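Local coordinates for precorrin-6A reductase (Rhodobacter capsulatus, PDB 4X7G), which catalyses the NADPH-dependent reduction of the macrocycle of precorrin-6A during cobalamin (vitamin B12) biosynthesis, at residues 13-18 with 97-102; 21-26 with 236-241; 2-7 with 244-249; 82-87 with 92-97. One frame throughout, in Å; residues are numbered along the deposited sequence.

In the fold
From the N terminus, strand 4-7 enters the contact that closes last, contact 3, which bridges nearly the whole chain. Helix 11-22 then supplies the first segment of contact 1 and, at its C-terminal end, that of contact 2. Contact 4 is local, pairing helix 77-90 with the strand just after it, and so lies within all three larger loops. Contact 1 closes next at 97-102, sharing F97 with contact 4. The chain then builds the second six-stranded sheet before returning through helix 234-243, where contact 2 closes; contacts 1 and 2 therefore cross. Residues 244-249 complete contact 3, fastening the returning tail to the start of strand 4-7, an inner strand of the first sheet.

Contact 1. Residues 13-18 with 97-102; sequences ASRLAK and FERAPW. With 3Y8 (3-[(1R,2S,3S,7S,11S,16S,17R,18R,19R)-2,7,12,18-tetrakis(2-hydroxy-2-oxoethyl)-3,13-bis(3-hydroxy-3-oxopropyl)-1,2,5,7,11,17-hexamethyl-17-(3-oxidanyl-3-oxidanylidene-prop-1-enyl)-3,6,8,10,15,16,18,19,21,24-decahydrocorrin-8-yl]propanoic acid), chain C.
L16 and F97 meet where helix 11-22 of the Rossmann-type domain that holds the N terminus packs beside the exit of strand 93-97. The apolar part is this one pair: CB of L16 lies 4.2 Å from CE2 of F97, approaching the edge of the ring near its plane. F97 has CG trans to its own N (chi1 -177°), which carries the ring across to the helix. V237, from helix 234-243, and I69, from strand 67-70, touch both side chains and make the pair part of the domain core.

The charged part is looser. NH1 of R15 and NH2 of R99 come within 4.5 Å at an oblique angle, two like charges near each other where the helix and the loop face solvent. A long, weak ion pair between R99 and E12 may partly offset them.

The polar part belongs to the pocket of the bound precorrin, on the same helix but too far from segment 97-102 to touch it. With chi1 at -65°, the hydroxyl of S14 sits beside its own N and also pairs with NE2 of Q41. It donates to a propionate-type carboxylate of 3Y8, OG of S14 lying 2.8 Å from O45.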
# COMPACT_ATOMS: atom_id res chain seq x y z
N ALA A 13 1.76 1.63 8.43
CA ALA A 13 1.24 0.70 9.41
C ALA A 13 2.35 0.14 10.30
O ALA A 13 2.16 -0.05 11.51
CB ALA A 13 0.51 -0.44 8.76
N SER A 14 3.48 -0.23 9.72
CA SER A 14 4.59 -0.75 10.54
C SER A 14 5.13 0.24 11.47
O SER A 14 5.40 -0.10 12.67
CB SER A 14 5.70 -1.26 9.58
OG SER A 14 5.23 -2.34 8.82
N ARG A 15 5.26 1.48 11.10
CA ARG A 15 5.74 2.51 11.98
C ARG A 15 4.73 2.74 13.08
O ARG A 15 5.14 2.95 14.27
CB ARG A 15 5.98 3.77 11.21
CG ARG A 15 7.17 3.65 10.25
CD ARG A 15 7.43 5.02 9.58
NE ARG A 15 8.59 4.92 8.68
CZ ARG A 15 8.98 5.84 7.76
NH1 ARG A 15 8.30 6.98 7.54
NH2 ARG A 15 10.09 5.57 7.07
N LEU A 16 3.45 2.70 12.75
CA LEU A 16 2.42 2.88 13.78
C LEU A 16 2.45 1.72 14.78
O LEU A 16 2.33 1.92 15.99
CB LEU A 16 1.07 2.97 13.14
CG LEU A 16 -0.11 3.08 14.13
CD1 LEU A 16 0.01 4.27 15.07
CD2 LEU A 16 -1.41 3.11 13.34
N ALA A 17 2.60 0.51 14.27
CA ALA A 17 2.65 -0.69 15.18
C ALA A 17 3.80 -0.55 16.14
O ALA A 17 3.62 -0.83 17.35
CB ALA A 17 2.81 -1.92 14.36
N LYS A 18 4.95 -0.10 15.72
CA LYS A 18 6.09 0.11 16.59
C LYS A 18 5.78 1.14 17.63
O LYS A 18 6.11 0.93 18.83
CB LYS A 18 7.27 0.46 15.78
CG LYS A 18 8.44 0.71 16.70
CD LYS A 18 9.73 1.20 16.13
CE LYS A 18 10.72 1.64 17.23
NZ LYS A 18 10.75 0.70 18.42
N PHE A 97 -4.85 6.19 8.17
CA PHE A 97 -3.53 6.66 8.15
C PHE A 97 -2.99 6.53 6.77
O PHE A 97 -2.56 5.46 6.32
CB PHE A 97 -2.64 5.86 9.12
CG PHE A 97 -1.23 6.32 9.24
CD1 PHE A 97 -0.75 7.53 8.69
CD2 PHE A 97 -0.26 5.59 9.97
CE1 PHE A 97 0.59 7.93 8.86
CE2 PHE A 97 1.01 6.00 10.19
CZ PHE A 97 1.45 7.12 9.60
N GLU A 98 -3.14 7.61 6.04
CA GLU A 98 -2.59 7.68 4.66
C GLU A 98 -2.11 9.06 4.38
O GLU A 98 -2.74 10.08 4.77
CB GLU A 98 -3.53 7.21 3.68
CG GLU A 98 -4.79 7.96 3.53
CD GLU A 98 -5.45 7.84 2.10
OE1 GLU A 98 -5.42 6.79 1.38
OE2 GLU A 98 -6.15 8.78 1.72
N ARG A 99 -0.97 9.08 3.75
CA ARG A 99 -0.18 10.31 3.55
C ARG A 99 -0.75 10.95 2.26
O ARG A 99 -1.59 10.37 1.56
CB ARG A 99 1.28 10.05 3.39
CG ARG A 99 1.84 9.39 4.61
CD ARG A 99 2.93 8.64 4.11
NE ARG A 99 4.11 9.36 4.13
CZ ARG A 99 4.88 9.43 5.21
NH1 ARG A 99 4.44 8.97 6.37
NH2 ARG A 99 6.05 10.03 5.17
N ALA A 100 -0.42 12.21 2.06
CA ALA A 100 -0.83 12.89 0.85
C ALA A 100 -0.27 12.14 -0.36
O ALA A 100 0.80 11.51 -0.28
CB ALA A 100 -0.26 14.26 0.86
N PRO A 101 -0.94 12.21 -1.48
CA PRO A 101 -0.33 11.68 -2.70
C PRO A 101 1.02 12.31 -2.92
O PRO A 101 1.22 13.49 -2.62
CB PRO A 101 -1.36 12.09 -3.76
CG PRO A 101 -2.69 12.29 -3.06
CD PRO A 101 -2.26 12.88 -1.70
N TRP A 102 1.90 11.57 -3.58
CA TRP A 102 3.13 12.16 -4.02
C TRP A 102 2.86 13.24 -5.08
O TRP A 102 1.94 13.08 -5.86
CB TRP A 102 4.06 11.10 -4.63
CG TRP A 102 4.56 10.05 -3.73
CD1 TRP A 102 5.21 10.21 -2.49
CD2 TRP A 102 4.54 8.63 -3.96
NE1 TRP A 102 5.51 9.03 -1.99
CE2 TRP A 102 5.18 8.01 -2.86
CE3 TRP A 102 4.06 7.78 -4.99
CZ2 TRP A 102 5.32 6.65 -2.78
CZ3 TRP A 102 4.28 6.48 -4.91
CH2 TRP A 102 4.89 5.90 -3.81
C48 3Y8 C . 1.07 -8.35 2.49
C47 3Y8 C . 3.79 -7.61 4.00
C43 3Y8 C . 6.93 -2.65 5.96
C42 3Y8 C . 6.81 -3.06 4.43
C41 3Y8 C . 5.53 -2.38 3.98
C38 3Y8 C . 3.87 0.08 1.43
C37 3Y8 C . 5.32 -0.16 1.53
C36 3Y8 C . 7.33 -1.65 1.38
C35 3Y8 C . 6.07 -0.80 -1.36
C32 3Y8 C . 7.50 -1.14 -5.98
C31 3Y8 C . 6.01 -1.06 -5.44
C2 3Y8 C . 3.15 -2.51 -4.12
C1 3Y8 C . 3.04 -3.77 -3.19
C4 3Y8 C . 4.49 -2.31 -2.15
C5 3Y8 C . 5.23 -1.84 -1.13
C7 3Y8 C . 5.77 -1.67 1.38
C8 3Y8 C . 5.31 -2.56 2.48
C6 3Y8 C . 5.21 -2.30 0.23
C3 3Y8 C . 4.44 -1.84 -3.61
C11 3Y8 C . 4.06 -6.11 1.88
C12 3Y8 C . 3.33 -7.09 2.63
C13 3Y8 C . 2.22 -7.47 2.01
C14 3Y8 C . 2.19 -6.78 0.73
C15 3Y8 C . 1.19 -6.93 -0.21
C16 3Y8 C . 1.26 -6.17 -1.46
C17 3Y8 C . 0.43 -6.47 -2.68
C18 3Y8 C . 0.96 -5.40 -3.69
C19 3Y8 C . 1.65 -4.27 -2.80
C20 3Y8 C . 3.92 -4.92 -3.71
C21 3Y8 C . 4.83 -8.80 3.85
C24 3Y8 C . 5.52 -6.52 1.62
C25 3Y8 C . 3.25 -2.86 -5.62
C26 3Y8 C . 2.00 -1.53 -3.83
O59 3Y8 C . 3.91 -9.51 -4.64
C57 3Y8 C . 2.86 -9.45 -3.88
O58 3Y8 C . 2.14 -10.41 -3.49
C56 3Y8 C . 2.38 -8.05 -3.61
C55 3Y8 C . 0.87 -7.90 -3.24
C54 3Y8 C . -1.06 -6.36 -2.42
C60 3Y8 C . -0.06 -4.72 -4.60
C61 3Y8 C . -0.66 -5.54 -5.65
O62 3Y8 C . -1.70 -5.04 -6.21
O63 3Y8 C . -0.16 -6.65 -6.00
N24 3Y8 C . 1.83 -4.95 -1.50
N23 3Y8 C . 3.30 -6.00 0.67
C49 3Y8 C . -0.05 -7.47 3.06
C50 3Y8 C . -1.23 -8.18 3.66
O51 3Y8 C . -1.31 -9.43 3.61
O52 3Y8 C . -2.03 -7.40 4.30
O23 3Y8 C . 5.85 -8.71 4.58
O22 3Y8 C . 4.58 -9.67 3.06
C10 3Y8 C . 3.96 -4.74 2.63
C9 3Y8 C . 4.66 -3.61 1.95
N22 3Y8 C . 4.64 -3.48 0.56
O44 3Y8 C . 7.42 -1.53 6.16
O45 3Y8 C . 6.72 -3.49 6.73
O39 3Y8 C . 3.45 1.04 2.16
O40 3Y8 C . 3.20 -0.51 0.59
N21 3Y8 C . 3.73 -3.33 -1.98
C27 3Y8 C . 2.14 -0.18 -4.60
O28 3Y8 C . 1.67 -0.16 -5.74
O29 3Y8 C . 2.70 0.78 -4.07
C30 3Y8 C . 5.82 -2.03 -4.31
O34 3Y8 C . 7.80 -2.28 -6.49
O33 3Y8 C . 8.00 -0.02 -5.95

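Contact 2. Residues 21-26 with 236-241; sequences ADQGFE and GVMGWL
Sparse side-chain packing links Q23 and F25 to M238 on the face of the Rossmann-type sheet where helices 11-22 and 234-243 lie. The backbones stay well apart, with the CA atoms of Q23 and M238 separated by 10.3 Å, and no hydrogen bond crosses. The bridge is the end of M238, present as selenomethionine. Its chain is bent at chi2 (-43°) and chi3 (-60°), which turns the terminal methyl toward segment 21-26. The residue has two conformers, so the distances below hold for one of them.

In that conformer the methyl fits between two partners. CE of M238 stands 3.7 Å from CE1 of F25, meeting the ring obliquely from the opposite direction. On the more exposed side it reaches the amide of Q23, where CE is 3.4 Å from OE1. L16 and T19 touch the same M238 from helix 11-22, while L20 and P248 pack on F25, so the methyl is part of a wider, mainly apolar, packing layer.

A Schellman motif brings Q23 and F25 to this position. G24, with positive phi (77°), ends helix 11-22, and its N bonds back to O of A21 at 3.0 Å. The turn brings F25 alongside the extended side chain of Q23, whose OE1 lies in the plane of the F25 ring, at its edge, 3.6 Å from CE1.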
# COMPACT_ATOMS: atom_id res chain seq x y z
N ALA A 21 3.19 -0.28 20.21
CA ALA A 21 3.85 -1.17 21.14
C ALA A 21 4.69 -0.37 22.06
O ALA A 21 4.65 -0.60 23.34
CB ALA A 21 4.71 -2.20 20.40
N ASP A 22 5.49 0.54 21.62
CA ASP A 22 6.37 1.26 22.50
C ASP A 22 5.61 2.05 23.51
O ASP A 22 6.04 2.17 24.68
CB ASP A 22 7.29 2.19 21.77
CG ASP A 22 8.41 1.45 21.04
OD1 ASP A 22 8.51 0.22 21.20
OD2 ASP A 22 8.96 2.20 20.22
N GLN A 23 4.46 2.56 23.17
CA GLN A 23 3.69 3.34 24.12
C GLN A 23 2.75 2.51 24.95
O GLN A 23 2.02 3.07 25.80
CB GLN A 23 2.92 4.45 23.39
CG GLN A 23 3.86 5.49 22.75
CD GLN A 23 3.12 6.65 22.13
OE1 GLN A 23 1.99 6.96 22.49
NE2 GLN A 23 3.79 7.36 21.25
N GLY A 24 2.75 1.22 24.79
CA GLY A 24 1.98 0.37 25.65
C GLY A 24 0.51 0.30 25.38
O GLY A 24 -0.28 -0.01 26.31
N PHE A 25 0.06 0.45 24.14
CA PHE A 25 -1.35 0.26 23.81
C PHE A 25 -1.72 -1.15 23.63
O PHE A 25 -0.97 -1.93 23.04
CB PHE A 25 -1.74 1.05 22.53
CG PHE A 25 -1.80 2.54 22.70
CD1 PHE A 25 -0.72 3.35 22.58
CD2 PHE A 25 -3.06 3.19 23.06
CE1 PHE A 25 -0.80 4.70 22.75
CE2 PHE A 25 -3.13 4.49 23.23
CZ PHE A 25 -2.04 5.27 23.10
N GLU A 26 -2.95 -1.52 23.99
CA GLU A 26 -3.51 -2.77 23.67
C GLU A 26 -4.01 -2.70 22.22
O GLU A 26 -4.87 -1.89 21.89
CB GLU A 26 -4.67 -3.08 24.62
CG GLU A 26 -5.29 -4.38 24.64
CD GLU A 26 -5.92 -4.69 26.07
OE1 GLU A 26 -5.44 -4.30 27.23
OE2 GLU A 26 -6.92 -5.28 25.89
N GLY A 236 -0.32 12.82 13.62
CA GLY A 236 -1.75 12.94 13.46
C GLY A 236 -2.55 11.76 14.03
O GLY A 236 -3.56 11.96 14.64
N VAL A 237 -2.08 10.55 13.83
CA VAL A 237 -2.76 9.39 14.33
C VAL A 237 -2.72 9.44 15.84
O VAL A 237 -3.72 9.17 16.52
CB VAL A 237 -2.13 8.06 13.80
CG1 VAL A 237 -2.69 6.90 14.56
CG2 VAL A 237 -2.24 7.96 12.34
N MSE A 238 -1.59 9.78 16.44
CA MSE A 238 -1.50 9.73 17.85
C MSE A 238 -2.40 10.81 18.49
O MSE A 238 -3.03 10.56 19.49
CB MSE A 238 -0.07 9.92 18.31
CG MSE A 238 0.81 8.73 17.79
SE MSE A 238 0.15 6.83 17.85
CE MSE A 238 -0.05 6.81 19.77
N GLY A 239 -2.47 11.99 17.87
CA GLY A 239 -3.42 13.05 18.37
C GLY A 239 -4.85 12.61 18.23
O GLY A 239 -5.66 12.86 19.12
N TRP A 240 -5.21 12.00 17.10
CA TRP A 240 -6.56 11.50 16.90
C TRP A 240 -6.90 10.49 17.93
O TRP A 240 -8.01 10.50 18.52
CB TRP A 240 -6.68 10.98 15.46
CG TRP A 240 -8.02 10.45 15.07
CD1 TRP A 240 -8.98 11.15 14.33
CD2 TRP A 240 -8.58 9.20 15.34
NE1 TRP A 240 -10.07 10.38 14.15
CE2 TRP A 240 -9.89 9.18 14.77
CE3 TRP A 240 -8.10 8.04 15.96
CZ2 TRP A 240 -10.69 8.10 14.88
CZ3 TRP A 240 -8.91 6.95 16.03
CH2 TRP A 240 -10.20 6.95 15.50
N LEU A 241 -5.98 9.54 18.25
CA LEU A 241 -6.30 8.54 19.20
C LEU A 241 -6.54 9.17 20.59
O LEU A 241 -7.49 8.80 21.28
CB LEU A 241 -5.15 7.52 19.32
CG LEU A 241 -5.05 6.50 18.21
CD1 LEU A 241 -3.71 5.76 18.21
CD2 LEU A 241 -6.17 5.53 18.28

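Contact 3. Residues 2-7 with 244-249; sequences TRLLVL and HGATPR
T2 packs against A246 and T247 where the chain's tail, after helix 234-243, passes the start of strand 4-7 in the Rossmann-type sheet. The tight part centres on the buried T2, whose CA is 5.4 Å from that of A246. Its OG1 lies 3.9 Å from CB of A246, and its CB approaches O of T247 to 3.3 Å. With chi1 at -174°, OG1 is trans to the T2 nitrogen and CG2 falls between that nitrogen and the carbonyl carbon. This sets CG2 implausibly close to O of T247, so the placement of the methyl is doubtful. With an alanine here, the A246 methyl would probably lose the T2 hydroxyl, its nearest neighbour in segment 2-7, and a gap would be likely to open beside it.

The way into this position is a Schellman motif at the end of the helix. G245 takes a positive phi (83°), and N of A246 bonds back to O of L241. H244 adds a hydrogen bond from its O to NE2 of H67.

The solvent side is loose. At the exposed T247, CB is directed away from segment 2-7. The guanidinium groups of R3 and R249 share only a neighbourhood: R3 is held by salt bridges to E63 and E26, whereas R249 has a long, weak ion pair with E26. On the buried side, A246 is also met by a leucine methyl, CD2 of L4 standing 4.2 Å from its CB.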
# COMPACT_ATOMS: atom_id res chain seq x y z
N THR A 2 -9.77 0.55 25.98
CA THR A 2 -9.06 0.77 24.69
C THR A 2 -8.64 -0.53 24.18
O THR A 2 -7.98 -1.32 24.86
CB THR A 2 -7.90 1.65 24.93
OG1 THR A 2 -7.25 2.00 23.62
CG2 THR A 2 -6.89 1.07 25.80
N ARG A 3 -8.92 -0.81 22.91
CA ARG A 3 -8.38 -1.96 22.21
C ARG A 3 -8.34 -1.57 20.72
O ARG A 3 -9.42 -1.44 20.11
CB ARG A 3 -9.13 -3.26 22.43
CG ARG A 3 -8.34 -4.46 21.86
CD ARG A 3 -8.88 -5.82 22.32
NE ARG A 3 -8.13 -6.98 21.85
CZ ARG A 3 -6.94 -7.41 22.28
NH1 ARG A 3 -6.51 -8.49 21.59
NH2 ARG A 3 -6.26 -6.86 23.35
N LEU A 4 -7.16 -1.35 20.17
CA LEU A 4 -7.02 -0.85 18.83
C LEU A 4 -6.91 -1.93 17.84
O LEU A 4 -6.28 -2.98 18.11
CB LEU A 4 -5.79 0.02 18.81
CG LEU A 4 -5.63 1.13 19.88
CD1 LEU A 4 -4.33 1.89 19.69
CD2 LEU A 4 -6.84 2.02 19.91
N LEU A 5 -7.42 -1.68 16.63
CA LEU A 5 -7.17 -2.56 15.46
C LEU A 5 -6.45 -1.72 14.43
O LEU A 5 -6.96 -0.70 14.01
CB LEU A 5 -8.50 -3.10 14.89
CG LEU A 5 -8.37 -3.94 13.62
CD1 LEU A 5 -7.64 -5.21 13.88
CD2 LEU A 5 -9.75 -4.20 13.09
N VAL A 6 -5.29 -2.20 14.02
CA VAL A 6 -4.53 -1.56 12.93
C VAL A 6 -4.64 -2.44 11.72
O VAL A 6 -4.15 -3.56 11.72
CB VAL A 6 -3.07 -1.36 13.31
CG1 VAL A 6 -2.31 -0.77 12.13
CG2 VAL A 6 -2.92 -0.52 14.58
N LEU A 7 -5.32 -1.92 10.69
CA LEU A 7 -5.34 -2.60 9.42
C LEU A 7 -4.05 -2.23 8.71
O LEU A 7 -3.80 -1.03 8.48
CB LEU A 7 -6.59 -2.22 8.60
CG LEU A 7 -7.93 -2.44 9.33
CD1 LEU A 7 -9.06 -1.85 8.44
CD2 LEU A 7 -8.14 -3.88 9.64
N HIS A 244 -9.94 10.83 20.78
CA HIS A 244 -11.04 9.94 20.80
C HIS A 244 -10.99 8.99 21.99
O HIS A 244 -11.71 8.01 22.02
CB HIS A 244 -11.09 9.14 19.48
CG HIS A 244 -11.47 10.02 18.33
ND1 HIS A 244 -10.62 10.85 17.73
CD2 HIS A 244 -12.63 10.11 17.62
CE1 HIS A 244 -11.22 11.53 16.75
NE2 HIS A 244 -12.40 11.05 16.66
N GLY A 245 -10.19 9.36 22.99
CA GLY A 245 -10.25 8.64 24.26
C GLY A 245 -9.49 7.38 24.36
O GLY A 245 -9.63 6.66 25.35
N ALA A 246 -8.68 7.02 23.35
CA ALA A 246 -7.81 5.86 23.49
C ALA A 246 -6.70 6.16 24.45
O ALA A 246 -6.09 7.25 24.41
CB ALA A 246 -7.21 5.57 22.13
N THR A 247 -6.42 5.24 25.35
CA THR A 247 -5.29 5.40 26.28
C THR A 247 -4.53 4.04 26.33
O THR A 247 -5.10 2.98 26.14
CB THR A 247 -5.78 5.72 27.72
OG1 THR A 247 -6.71 4.77 28.10
CG2 THR A 247 -6.45 7.11 27.71
N PRO A 248 -3.23 4.15 26.66
CA PRO A 248 -2.46 2.96 26.74
C PRO A 248 -2.73 2.19 28.03
O PRO A 248 -3.51 2.61 28.91
CB PRO A 248 -1.03 3.49 26.74
CG PRO A 248 -1.11 4.82 27.23
CD PRO A 248 -2.43 5.35 26.87
N ARG A 249 -2.03 1.08 28.22
CA ARG A 249 -2.18 0.28 29.40
C ARG A 249 -1.77 1.06 30.67
O ARG A 249 -2.40 0.79 31.75
CB ARG A 249 -1.34 -1.00 29.28
CG ARG A 249 -1.84 -1.97 28.26
CD ARG A 249 -0.72 -2.96 28.04
NE ARG A 249 -0.96 -3.86 26.92
CZ ARG A 249 -1.40 -5.11 27.04
NH1 ARG A 249 -1.78 -5.53 28.27
NH2 ARG A 249 -1.55 -5.87 25.98

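Contact 4. Residues 82-87 with 92-97; sequences NAVAAC and VALCAF
C87 and V92 meet where the chain, after helix 77-90 ends, reverses into strand 93-97, and the short segments 82-87 and 92-97 run nearly antiparallel, at 163° with axes 8.6 Å apart. They belong to the helix and second strand of a beta-alpha-beta crossover that starts at strand 67-70 in the Rossmann-type sheet. One weak backbone hydrogen bond spans the turn between the two segments: N of V92 reaches O of C87 at 3.1 Å, but its N-H···O angle is only 125°.

The side chains do most of the joining. L94 points from the strand into the helix, and its CG trans to N (chi1 173°) extends the isobutyl group against the helical backbone. There CD2 of L94 rests 3.6 Å from CA of V84, and it is 3.7 Å from O of A83. The V84 and L94 side chains cross at about a right angle, with CG2 of V84 and CD2 of L94 3.9 Å apart; R228 touches both. V68 of strand 67-70 touches C87, V92 and L94 and ties the unit together.

C95 bonds to C231 in a disulfide, joining this strand to its neighbour 229-231, while N82, on the same helix, touches the NADP. C87 packs inside the turn: its CB lies 3.2 Å from O of V92, and its SG packs 3.9 Å from CB of L94.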
# COMPACT_ATOMS: atom_id res chain seq x y z
N ASN A 82 -14.84 -1.12 3.31
CA ASN A 82 -15.43 -2.05 4.28
C ASN A 82 -15.27 -1.53 5.68
O ASN A 82 -16.18 -1.62 6.53
CB ASN A 82 -14.89 -3.45 4.22
CG ASN A 82 -15.34 -4.18 2.97
OD1 ASN A 82 -16.09 -3.64 2.14
ND2 ASN A 82 -14.92 -5.36 2.83
N ALA A 83 -14.12 -0.94 6.00
CA ALA A 83 -13.89 -0.41 7.35
C ALA A 83 -14.80 0.78 7.61
O ALA A 83 -15.33 0.90 8.75
CB ALA A 83 -12.42 0.02 7.54
N VAL A 84 -14.99 1.68 6.64
CA VAL A 84 -15.92 2.78 6.87
C VAL A 84 -17.29 2.21 7.20
O VAL A 84 -17.88 2.69 8.21
CB VAL A 84 -16.00 3.69 5.65
CG1 VAL A 84 -17.03 4.80 5.95
CG2 VAL A 84 -14.66 4.28 5.34
N ALA A 85 -17.77 1.23 6.47
CA ALA A 85 -19.13 0.71 6.69
C ALA A 85 -19.22 -0.01 7.98
O ALA A 85 -20.21 0.23 8.77
CB ALA A 85 -19.55 -0.13 5.53
N ALA A 86 -18.25 -0.87 8.30
CA ALA A 86 -18.33 -1.66 9.52
C ALA A 86 -18.21 -0.75 10.76
O ALA A 86 -18.89 -0.96 11.80
CB ALA A 86 -17.27 -2.71 9.57
N CYS A 87 -17.33 0.24 10.75
CA CYS A 87 -17.18 1.16 11.87
C CYS A 87 -18.42 2.03 12.04
O CYS A 87 -18.82 2.31 13.20
CB CYS A 87 -15.91 2.04 11.68
SG CYS A 87 -14.39 1.05 11.94
N VAL A 92 -17.72 2.30 16.13
CA VAL A 92 -16.29 2.32 16.44
C VAL A 92 -15.63 3.44 15.69
O VAL A 92 -15.83 3.63 14.46
CB VAL A 92 -15.73 0.94 16.09
CG1 VAL A 92 -14.21 0.91 16.12
CG2 VAL A 92 -16.31 -0.16 17.00
N ALA A 93 -14.81 4.20 16.37
CA ALA A 93 -14.11 5.31 15.80
C ALA A 93 -13.02 4.83 14.80
O ALA A 93 -12.41 3.82 15.03
CB ALA A 93 -13.40 6.09 16.86
N LEU A 94 -12.93 5.53 13.70
CA LEU A 94 -12.04 5.14 12.57
C LEU A 94 -11.23 6.32 12.06
O LEU A 94 -11.76 7.42 11.85
CB LEU A 94 -12.91 4.67 11.41
CG LEU A 94 -12.26 4.37 10.08
CD1 LEU A 94 -11.28 3.25 10.19
CD2 LEU A 94 -13.31 4.02 9.02
N CYS A 95 -9.91 6.14 11.91
CA CYS A 95 -9.11 7.09 11.16
C CYS A 95 -8.31 6.33 10.13
O CYS A 95 -7.77 5.23 10.42
CB CYS A 95 -8.11 7.85 11.99
SG CYS A 95 -7.70 9.44 11.16
N ALA A 96 -8.15 6.87 8.93
CA ALA A 96 -7.24 6.28 7.91
C ALA A 96 -5.93 6.96 8.00
O ALA A 96 -5.83 8.16 7.83
CB ALA A 96 -7.84 6.46 6.49
N PHE A 97 -4.85 6.19 8.17
CA PHE A 97 -3.53 6.66 8.15
C PHE A 97 -2.99 6.53 6.77
O PHE A 97 -2.56 5.46 6.32
CB PHE A 97 -2.64 5.86 9.12
CG PHE A 97 -1.23 6.32 9.24
CD1 PHE A 97 -0.75 7.53 8.69
CD2 PHE A 97 -0.26 5.59 9.97
CE1 PHE A 97 0.59 7.93 8.86
CE2 PHE A 97 1.01 6.00 10.19
CZ PHE A 97 1.45 7.12 9.60